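Local coordinates for lysozyme inhibitor LprI-like N-terminal domain-containing protein (Burkholderia thailandensis, PDB 6AR7) that is of unknown function but folds as an all-helical, probably exported protein related to lysozyme inhibitors of the LprI family, at residues Q45-C48 and M49-R53; S113-M116 and R117-V121. All blocks are in the same frame, centred on the assembly; numbering follows the deposited sequence. Where two conformers were deposited one is given.

Contact 1. Residues Q45-C48 and M49-R53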
# COMPACT_ATOMS: atom_id res chain seq x y z
N GLN A 45 -2.17 19.21 -11.40
CA GLN A 45 -1.16 18.33 -10.83
C GLN A 45 -1.82 17.08 -10.27
O GLN A 45 -1.35 15.95 -10.50
CB GLN A 45 -0.37 19.07 -9.75
CG GLN A 45 0.39 20.31 -10.24
CD GLN A 45 1.67 19.97 -10.98
OE1 GLN A 45 2.68 19.59 -10.37
NE2 GLN A 45 1.63 20.10 -12.31
N ILE A 46 -2.92 17.26 -9.54
CA ILE A 46 -3.63 16.16 -8.91
C ILE A 46 -4.21 15.24 -9.98
O ILE A 46 -4.24 14.01 -9.83
CB ILE A 46 -4.70 16.71 -7.95
CG1 ILE A 46 -4.01 17.35 -6.74
CG2 ILE A 46 -5.67 15.61 -7.49
CD1 ILE A 46 -4.94 18.06 -5.77
N GLN A 47 -4.67 15.83 -11.08
CA GLN A 47 -5.19 15.01 -12.17
C GLN A 47 -4.08 14.16 -12.79
O GLN A 47 -4.32 13.00 -13.14
CB GLN A 47 -5.85 15.88 -13.24
CG GLN A 47 -6.62 15.06 -14.26
CD GLN A 47 -7.18 15.90 -15.40
OE1 GLN A 47 -7.28 17.12 -15.30
NE2 GLN A 47 -7.54 15.24 -16.49
N CYS A 48 -2.88 14.71 -12.96
CA CYS A 48 -1.78 13.87 -13.44
C CYS A 48 -1.57 12.69 -12.50
O CYS A 48 -1.39 11.55 -12.96
CB CYS A 48 -0.50 14.67 -13.56
SG CYS A 48 -0.42 15.91 -14.88
N MSE A 49 -1.61 12.93 -11.19
CA MSE A 49 -1.36 11.87 -10.23
C MSE A 49 -2.48 10.86 -10.26
O MSE A 49 -2.23 9.66 -10.16
CB MSE A 49 -1.17 12.45 -8.82
CG MSE A 49 -0.05 13.46 -8.80
SE MSE A 49 -0.04 14.59 -7.15
CE MSE A 49 0.39 13.06 -6.05
N ASP A 50 -3.72 11.36 -10.39
CA ASP A 50 -4.85 10.44 -10.47
C ASP A 50 -4.78 9.58 -11.73
O ASP A 50 -5.13 8.39 -11.69
CB ASP A 50 -6.17 11.23 -10.40
CG ASP A 50 -6.47 11.78 -9.00
OD1 ASP A 50 -5.91 11.28 -8.00
OD2 ASP A 50 -7.29 12.72 -8.90
N GLU A 51 -4.33 10.15 -12.85
CA GLU A 51 -4.17 9.35 -14.07
C GLU A 51 -3.09 8.29 -13.89
O GLU A 51 -3.24 7.15 -14.34
CB GLU A 51 -3.85 10.27 -15.25
CG GLU A 51 -5.08 11.00 -15.80
CD GLU A 51 -4.73 12.24 -16.61
OE1 GLU A 51 -3.53 12.54 -16.74
OE2 GLU A 51 -5.67 12.91 -17.11
N ALA A 52 -1.99 8.65 -13.22
CA ALA A 52 -0.93 7.68 -12.93
C ALA A 52 -1.46 6.56 -12.03
O ALA A 52 -1.16 5.38 -12.25
CB ALA A 52 0.25 8.40 -12.27
N ARG A 53 -2.27 6.93 -11.04
CA ARG A 53 -2.81 5.92 -10.13
C ARG A 53 -3.70 4.94 -10.87
O ARG A 53 -3.63 3.73 -10.62
CB ARG A 53 -3.58 6.59 -9.00
CG ARG A 53 -3.98 5.60 -7.92
CD ARG A 53 -5.17 6.05 -7.12
NE ARG A 53 -6.36 6.06 -7.95
CZ ARG A 53 -7.07 7.15 -8.19
NH1 ARG A 53 -6.73 8.31 -7.63
NH2 ARG A 53 -8.14 7.08 -8.99
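Four backbone hydrogen bonds run from residue i+4 back to residue i, from Met49 N to Gln45 O through to Ala52 N to Cys48 O, all close enough to straight to mark regular alpha-helix. These two and a half turns of helix 42-70 belong to an all-helical LprI-type fold. On one flank Gln47 and Glu51 sit one turn apart. With CG anti to the backbone N (chi1 -170°), Gln47 runs extended and brings NE2 to Glu51 OE2 at 3.1 Å; the bond is weak, bent to 132° at the hydrogen, and the amide and carboxylate planes stand 73° apart. The stronger partner of that carboxylate is Arg39, which forms a salt bridge with OE2. Ile46 and Asp50 project alongside one another from successive turns, with Ile46 CG2 3.6 Å from Asp50 OD2. Asp50 OD1 forms salt bridges with Arg53 and with Arg117 of helix 107-136. Cys48 points its SG to Cys33, and this disulfide ties helix 42-70 to helix 25-34. The selenomethionine Met49 sends CG and SE back toward the preceding turn before the bend at SE carries CE away; its CG rests 3.3 Å from Gln45 O.

Contact 2. Residues S113-M116 and R117-V121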
# COMPACT_ATOMS: atom_id res chain seq x y z
N SER A 113 -2.71 14.18 0.09
CA SER A 113 -3.79 13.20 0.01
C SER A 113 -3.75 12.46 -1.33
O SER A 113 -3.92 11.23 -1.37
CB SER A 113 -5.12 13.93 0.19
OG SER A 113 -6.21 13.05 0.09
N ALA A 114 -3.53 13.19 -2.43
CA ALA A 114 -3.43 12.54 -3.73
C ALA A 114 -2.26 11.56 -3.79
O ALA A 114 -2.41 10.44 -4.28
CB ALA A 114 -3.31 13.60 -4.83
N ASP A 115 -1.10 11.95 -3.26
CA ASP A 115 0.03 11.03 -3.23
C ASP A 115 -0.26 9.82 -2.33
O ASP A 115 0.16 8.70 -2.64
CB ASP A 115 1.29 11.75 -2.78
CG ASP A 115 2.55 10.96 -3.06
OD1 ASP A 115 2.73 10.52 -4.21
OD2 ASP A 115 3.34 10.75 -2.12
N MSE A 116 -1.00 10.03 -1.25
CA MSE A 116 -1.47 8.93 -0.39
C MSE A 116 -2.24 7.87 -1.16
O MSE A 116 -2.17 6.69 -0.86
CB MSE A 116 -2.40 9.46 0.71
CG MSE A 116 -1.76 10.16 1.88
SE MSE A 116 -2.29 9.21 3.50
CE MSE A 116 -1.20 7.66 3.11
N ARG A 117 -3.05 8.33 -2.12
CA ARG A 117 -3.87 7.42 -2.92
C ARG A 117 -3.05 6.73 -4.00
O ARG A 117 -3.35 5.58 -4.36
CB ARG A 117 -5.03 8.17 -3.59
CG ARG A 117 -5.92 8.99 -2.67
CD ARG A 117 -7.20 9.46 -3.40
NE ARG A 117 -6.96 10.30 -4.58
CZ ARG A 117 -6.90 11.63 -4.56
NH1 ARG A 117 -7.05 12.29 -3.41
NH2 ARG A 117 -6.69 12.32 -5.68
N LEU A 118 -2.04 7.41 -4.53
CA LEU A 118 -1.23 6.89 -5.63
C LEU A 118 -0.25 5.80 -5.18
O LEU A 118 -0.23 4.71 -5.75
CB LEU A 118 -0.47 8.05 -6.28
CG LEU A 118 0.72 7.76 -7.21
CD1 LEU A 118 0.25 6.93 -8.43
CD2 LEU A 118 1.39 9.09 -7.67
N GLN A 119 0.57 6.09 -4.17
CA GLN A 119 1.70 5.22 -3.86
C GLN A 119 1.33 3.78 -3.50
O GLN A 119 2.09 2.87 -3.87
CB GLN A 119 2.55 5.83 -2.74
CG GLN A 119 3.16 7.20 -3.08
CD GLN A 119 3.91 7.20 -4.42
OE1 GLN A 119 4.53 6.21 -4.80
NE2 GLN A 119 3.89 8.34 -5.11
N PRO A 120 0.24 3.50 -2.77
CA PRO A 120 -0.05 2.09 -2.44
C PRO A 120 -0.44 1.27 -3.65
O PRO A 120 -0.23 0.06 -3.65
CB PRO A 120 -1.21 2.18 -1.43
CG PRO A 120 -1.19 3.56 -0.92
CD PRO A 120 -0.61 4.42 -2.01
N VAL A 121 -1.05 1.90 -4.66
CA VAL A 121 -1.40 1.18 -5.87
C VAL A 121 -0.14 0.84 -6.63
O VAL A 121 0.07 -0.31 -7.03
CB VAL A 121 -2.38 2.02 -6.72
CG1 VAL A 121 -2.86 1.24 -7.96
CG2 VAL A 121 -3.57 2.42 -5.87
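Asp115 and Gln119, one helical turn apart on helix 107-136, meet through Gln119 NE2 and Asp115 OD1 at 2.6 Å, a short and nearly straight bond with an N-H...O angle of 172°. The oxygen lies almost in the plane of the Gln119 amide, whereas NE2 reaches it on the syn side but 23° out of the carboxylate plane. The first torsion of Gln119 (chi1 -61°) brings CG to 3.4 Å from Asp115 O, and the bend at chi2 then swings the amide across so that NE2 meets OD1. The same pair is linked through the backbone by the bond from Gln119 N to Asp115 O.

Arg117 meets Ser113 four residues back and Ala114 three back. The guanidinium lays one face over Ala114 CA, which sits 3.5 Å above its plane, displaced from its centre, and Ala114 CB lies 3.7 Å from Arg117 NH2. Ser113 OG stands near the guanidinium plane at the edge, 3.7 Å from Arg117 NH1.

Farther along, Pro120 has no N-H to return to the previous turn, so Met116 O instead faces the proline CD at 3.0 Å. Val121 N likewise makes no bond to the turn before, only a weak one to Leu118 O, and the helix kinks here. The selenomethionine Met116 packs against Tyr101 of helix 73-101 and against Thr216 and Phe220 of helix 203-223, while Asp115 touches Met49 of helix 42-70. Chemically, the Asp115 carboxylate accepts a neutral amide donor on OD1, which probably stabilises its negative charge, while the Arg117 charge is directed between helices, to Asp50 of helix 42-70.

Contact 1 comes first along the chain, on helix 42-70, and contact 2 follows in series on helix 107-136, with helix 73-101 intervening in sequence. Their centres are about 10 Å apart, and both belong to the same LprI-type region of the chain. Contact 1 is the more peripheral, its centre about 17 Å from the centre of the chain against about 8 Å for contact 2. The helices meet through a salt bridge of 2.7 Å between Asp50 OD1 and Arg117 NH2, flanked by packing of Met49 CE on Asp115 N and of Arg53 on Arg117 and Leu118. Residues 45-53 thus connect helix 25-34 to helix 107-136, whose other contacts reach helices 73-101 and 203-223.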